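Local structure of diaminopropionate ammonia-lyase (4D9I) at residues B[193-196]-B[197-201]; B[242-245]-B[246-250]; B[284-287]-B[288-291]. The protein uses pyridoxal 5'-phosphate to eliminate ammonia from both L- and D-2,3-diaminopropionate, yielding pyruvate, and acts as a homodimer. All coordinates share one frame; numbering follows the deposited sequence.

Overall arrangement
The three contacts are local turns of the chain that follow one another in sequence without touching. Contact 1 opens helix 197-206, contact 2 closes helix 235-248, and contact 3 is a turn in the loop between helices 265-272 and 296-305. Contact 3 is the one at the active site: G288 hydrogen-bonds to D120, the probable proton acceptor for the L-substrate, and to a bound Tris molecule. P199 of contact 1 has its side chain about 10 Å from a bound Tris. The centres of contacts 2 and 3 are about 27 Å apart, on opposite sides of the chain's centre. Helix 296-305 connects contacts 1 and 2, meeting P199 and T200 through L297 and V245 and P250 through C305.

Contact 1: B[193-196]-B[197-201]; sequences EGYT and KIPTW
The backbone turns from loop into helix between T196 and T200, where the T200 N-H bonds to T196 O over 3.1 Å, with an N-H...O angle of 154°. That same carbonyl oxygen takes a second hydrogen bond, 2.7 Å from T200 OG1. The two donors tilt out of the carbonyl plane on opposite faces, so the peptide oxygen is gripped from both by one residue. With chi1 at -63°, the threonine hydroxyl lies beside its own backbone N and is thereby swung back toward the start of the helix. T196 holds the N-cap position, although its own hydroxyl makes no capping bond.

Before the cap, Y195 lays its ring obliquely against the first helical turn. Its CE1 comes within 3.4 Å of P199 CD, and CZ lies 4.0 Å from I198 CB. The phenol oxygen passes alongside the isoleucine branch, with OH 3.5 Å from I198 CG2, but its polar partners are the O of V186 and the N of Q188. These bonds, together with stacking on W192, tie the tyrosine back to the end of strand 185-186 and the loop that follows it. P199 CG lies 3.6 Å from T196 O. I198 also packs on L88 of helix 81-93, to which K197 is tied by its salt bridge with E91.

A proline in the first turn, where a helix has no need of its missing N-H, is a familiar helix-start feature; here P199 is the third residue of helix 197-206, which follows strand 185-186, an outermost strand of the four-stranded parallel sheet of this fold type II enzyme.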
# COMPACT_ATOMS: atom_id res chain seq x y z
N GLU B 193 31.77 28.95 2.68
CA GLU B 193 32.38 30.25 2.95
C GLU B 193 32.09 31.21 1.82
O GLU B 193 32.37 30.91 0.65
CB GLU B 193 33.89 30.12 3.18
CG GLU B 193 34.25 29.65 4.58
CD GLU B 193 35.71 29.85 4.92
OE1 GLU B 193 36.36 30.77 4.37
OE2 GLU B 193 36.21 29.08 5.76
N GLY B 194 31.53 32.35 2.18
CA GLY B 194 31.17 33.36 1.19
C GLY B 194 29.73 33.23 0.70
O GLY B 194 29.25 34.10 -0.04
N TYR B 195 29.05 32.17 1.13
CA TYR B 195 27.68 31.90 0.70
C TYR B 195 26.82 31.43 1.86
O TYR B 195 26.79 30.23 2.15
CB TYR B 195 27.68 30.83 -0.41
CG TYR B 195 26.35 30.65 -1.13
CD1 TYR B 195 25.46 29.63 -0.77
CD2 TYR B 195 26.01 31.49 -2.20
CE1 TYR B 195 24.26 29.47 -1.45
CE2 TYR B 195 24.81 31.34 -2.88
CZ TYR B 195 23.94 30.34 -2.49
OH TYR B 195 22.76 30.19 -3.17
N THR B 196 26.13 32.34 2.53
CA THR B 196 25.25 31.93 3.64
C THR B 196 23.90 32.67 3.70
O THR B 196 23.00 32.23 4.41
CB THR B 196 25.91 32.11 5.02
OG1 THR B 196 26.14 33.50 5.22
CG2 THR B 196 27.21 31.31 5.17
N LYS B 197 23.78 33.79 2.99
CA LYS B 197 22.55 34.58 3.02
C LYS B 197 21.35 33.80 2.48
O LYS B 197 20.30 33.71 3.12
CB LYS B 197 22.77 35.87 2.23
CG LYS B 197 21.62 36.87 2.29
CD LYS B 197 21.95 38.11 1.46
CE LYS B 197 21.75 37.81 -0.03
NZ LYS B 197 22.02 39.01 -0.88
N ILE B 198 21.53 33.23 1.29
CA ILE B 198 20.48 32.47 0.62
C ILE B 198 20.08 31.20 1.40
O ILE B 198 18.91 31.03 1.72
CB ILE B 198 20.81 32.24 -0.89
CG1 ILE B 198 20.70 33.56 -1.65
CG2 ILE B 198 19.90 31.16 -1.50
CD1 ILE B 198 21.53 33.65 -2.92
N PRO B 199 21.05 30.32 1.76
CA PRO B 199 20.65 29.14 2.57
C PRO B 199 20.01 29.46 3.93
O PRO B 199 19.20 28.70 4.42
CB PRO B 199 21.97 28.39 2.81
CG PRO B 199 23.05 29.26 2.32
CD PRO B 199 22.46 30.26 1.36
N THR B 200 20.39 30.58 4.56
CA THR B 200 19.69 31.04 5.74
C THR B 200 18.20 31.29 5.44
O THR B 200 17.33 30.80 6.18
CB THR B 200 20.36 32.31 6.32
OG1 THR B 200 21.70 31.99 6.72
CG2 THR B 200 19.59 32.84 7.53
N TRP B 201 17.90 32.00 4.35
CA TRP B 201 16.50 32.25 4.01
C TRP B 201 15.77 30.97 3.76
O TRP B 201 14.61 30.81 4.17
CB TRP B 201 16.37 33.14 2.78
CG TRP B 201 16.61 34.62 3.03
CD1 TRP B 201 16.27 35.36 4.15
CD2 TRP B 201 17.22 35.58 2.10
NE1 TRP B 201 16.64 36.68 3.99
CE2 TRP B 201 17.20 36.88 2.78
CE3 TRP B 201 17.74 35.51 0.81
CZ2 TRP B 201 17.70 38.03 2.19
CZ3 TRP B 201 18.25 36.67 0.23
CH2 TRP B 201 18.22 37.90 0.90

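Contact 2: B[242-245]-B[246-250]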
# COMPACT_ATOMS: atom_id res chain seq x y z
N GLY B 242 15.57 23.78 14.73
CA GLY B 242 15.78 25.11 15.31
C GLY B 242 14.47 25.69 15.81
O GLY B 242 14.39 26.16 16.95
N TYR B 243 13.43 25.61 14.97
CA TYR B 243 12.10 26.11 15.33
C TYR B 243 11.52 25.31 16.50
O TYR B 243 11.07 25.90 17.47
CB TYR B 243 11.12 26.06 14.15
CG TYR B 243 9.69 26.43 14.54
CD1 TYR B 243 8.78 25.47 14.99
CD2 TYR B 243 9.26 27.75 14.49
CE1 TYR B 243 7.48 25.82 15.35
CE2 TYR B 243 7.97 28.11 14.84
CZ TYR B 243 7.08 27.14 15.27
OH TYR B 243 5.81 27.53 15.61
N LEU B 244 11.53 23.98 16.38
CA LEU B 244 10.90 23.10 17.37
C LEU B 244 11.51 23.25 18.76
O LEU B 244 10.81 23.28 19.78
CB LEU B 244 11.01 21.64 16.93
CG LEU B 244 10.14 21.20 15.74
CD1 LEU B 244 10.41 19.75 15.36
CD2 LEU B 244 8.66 21.42 16.02
N VAL B 245 12.84 23.36 18.77
CA VAL B 245 13.61 23.41 19.99
C VAL B 245 13.45 24.79 20.63
O VAL B 245 13.53 24.93 21.84
CB VAL B 245 15.06 22.98 19.66
CG1 VAL B 245 16.11 23.99 20.08
CG2 VAL B 245 15.33 21.55 20.08
N ASP B 246 13.13 25.79 19.80
CA ASP B 246 12.72 27.10 20.32
C ASP B 246 11.36 27.03 21.00
O ASP B 246 11.16 27.67 22.04
CB ASP B 246 12.72 28.17 19.21
CG ASP B 246 12.56 29.58 19.76
OD1 ASP B 246 13.29 29.96 20.71
OD2 ASP B 246 11.70 30.33 19.25
N VAL B 247 10.43 26.27 20.42
CA VAL B 247 9.09 26.04 20.97
C VAL B 247 9.13 25.13 22.20
O VAL B 247 8.50 25.44 23.21
CB VAL B 247 8.16 25.40 19.91
CG1 VAL B 247 6.84 24.92 20.53
CG2 VAL B 247 7.88 26.37 18.77
N TYR B 248 9.89 24.03 22.12
CA TYR B 248 9.79 22.96 23.11
C TYR B 248 10.95 22.78 24.09
O TYR B 248 10.81 22.02 25.07
CB TYR B 248 9.54 21.63 22.40
CG TYR B 248 8.21 21.54 21.70
CD1 TYR B 248 7.02 21.56 22.42
CD2 TYR B 248 8.14 21.41 20.30
CE1 TYR B 248 5.79 21.46 21.78
CE2 TYR B 248 6.92 21.31 19.65
CZ TYR B 248 5.76 21.33 20.39
OH TYR B 248 4.55 21.23 19.75
N SER B 249 12.05 23.48 23.86
CA SER B 249 13.31 23.29 24.59
C SER B 249 14.04 22.06 24.07
O SER B 249 13.43 21.02 23.82
CB SER B 249 13.11 23.19 26.12
OG SER B 249 12.87 21.83 26.49
N PRO B 250 15.36 22.18 23.88
CA PRO B 250 16.13 21.05 23.35
C PRO B 250 16.25 19.87 24.34
O PRO B 250 16.43 18.73 23.92
CB PRO B 250 17.50 21.66 23.02
CG PRO B 250 17.59 22.88 23.90
CD PRO B 250 16.18 23.40 24.02
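V247 sets its CG2 methyl over one face of the Y243 ring, one helical turn back. The methyl is 3.9 Å from the ring centroid and 29° off its normal, a CH-pi contact, with CE1 of Y243 as the nearest ring atom. Y243 CG stands anti to the backbone N (chi1 174°), which brings a ring whose CB starts away from the next turn back alongside it. The other valine methyl, CG1, sits 3.5 Å above the plane of the Y248 ring and over its centre, so each branch of V247 covers a different tyrosine. L244 and Y248 meet more loosely, CD2 to CE2 at 4.0 Å.

At the helix end V245 crosses P250 at about a right angle. Its CG2 is a tight 3.4 Å from P250 CA, and the near-eclipsed valine chi1 of 125° leaves open whether this is strain or a doubtful side-chain placement. S249 leaves the helix with positive phi, yet its N still bonds to V245 O at 2.9 Å, continuing the helical pattern in which, two residues earlier, V247 N bonds to Y243 O at 3.0 Å.

Further out, helix 208-220 packs on both tyrosines: V214 touches Y243 and Y248, and D211 accepts a weak bond from Y243 OH. A29 of helix 26-36 lies against Y243 too, and D246 OD2 takes the N-H of Q26. Replacing Y243 by an alanine is likely to leave V247 CG2 without its ring face and open a gap where the ring meets V214 and A29.

In this beta-alpha-beta unit (strand 226-230, helix 235-248, strand 254-260), backbone bonds hold the turn itself, while the side-chain contacts across it are apolar or CH-pi and D246 supplies a polar tie to helix 26-36.

Contact 3: B[284-287]-B[288-291]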
# COMPACT_ATOMS: atom_id res chain seq x y z
N THR B 284 24.36 7.49 -6.64
CA THR B 284 23.88 6.34 -5.88
C THR B 284 22.80 6.68 -4.84
O THR B 284 21.87 5.90 -4.63
CB THR B 284 25.05 5.61 -5.18
N ILE B 285 22.92 7.85 -4.21
CA ILE B 285 22.10 8.23 -3.04
C ILE B 285 20.63 8.59 -3.36
O ILE B 285 20.37 9.31 -4.33
CB ILE B 285 22.76 9.42 -2.29
CG1 ILE B 285 24.16 9.05 -1.78
CG2 ILE B 285 21.88 9.92 -1.15
CD1 ILE B 285 24.23 7.78 -0.94
N MET B 286 19.70 8.09 -2.54
CA MET B 286 18.27 8.44 -2.66
C MET B 286 18.06 9.96 -2.76
O MET B 286 18.56 10.73 -1.93
CB MET B 286 17.42 7.83 -1.52
CG MET B 286 17.87 8.14 -0.09
SD MET B 286 16.91 7.31 1.21
CE MET B 286 17.63 5.66 1.12
N ALA B 287 17.33 10.37 -3.80
CA ALA B 287 17.21 11.79 -4.14
C ALA B 287 16.69 12.60 -2.95
O ALA B 287 15.74 12.18 -2.27
CB ALA B 287 16.31 11.96 -5.37
N GLY B 288 17.32 13.73 -2.67
CA GLY B 288 16.93 14.55 -1.52
C GLY B 288 17.86 14.40 -0.33
O GLY B 288 18.06 15.35 0.44
N LEU B 289 18.46 13.22 -0.18
CA LEU B 289 19.34 13.02 0.98
C LEU B 289 20.82 12.91 0.62
O LEU B 289 21.58 12.25 1.34
CB LEU B 289 18.85 11.84 1.85
CG LEU B 289 17.45 12.00 2.46
CD1 LEU B 289 17.03 10.73 3.20
CD2 LEU B 289 17.31 13.22 3.36
N ALA B 290 21.23 13.57 -0.46
CA ALA B 290 22.64 13.62 -0.84
C ALA B 290 23.40 14.55 0.09
O ALA B 290 22.85 15.55 0.58
CB ALA B 290 22.82 14.06 -2.30
N CYS B 291 24.65 14.21 0.35
CA CYS B 291 25.51 15.07 1.15
C CYS B 291 26.97 14.99 0.70
O CYS B 291 27.53 13.90 0.58
CB CYS B 291 25.39 14.73 2.64
SG CYS B 291 26.25 15.93 3.70
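M286 and L289 run their side chains obliquely past each other, with the sulfur SD 4.0 Å from L289 CD1. The methionine CG lies between its backbone N and carbonyl carbon (chi1 54°), and a bend at chi3 turns CE aside after the sulfur, so it is SD that faces the leucine. L289 has its CG beside its backbone N, which lets CD1 reach the thioether. Both pack against S339 of helix 338-352, where the leucine also meets V342.

I285 approaches differently: its CG2 branch is directed at the backbone of L289, 3.4 Å from the carbonyl O, and only grazes A290 CB at 4.4 Å. Its other branch leads away, and the residue also touches K262 and A263.

The backbone carrying M286 and L289 folds into a type II beta turn from one to the other, closed by L289 N bonding to M286 O at 3.0 Å with an N-H...O angle of 162°. G288 takes the third position, with a positive phi of 103°. A CB there would clash with the carbonyl O of A287, so the backbone itself calls for glycine.

The turn lines the active site. G288 N donates to OD1 of D120, the probable proton acceptor for the L-isomer, while G288 O and A290 O both bond to the amine of a Tris molecule, probably from the crystallisation liquor. A287 O, in turn, accepts from S339 OG. Just beyond A290, whose side chain touches D120, C291 SG is joined to C265 SG in a disulfide that ties this loop to the start of helix 265-272.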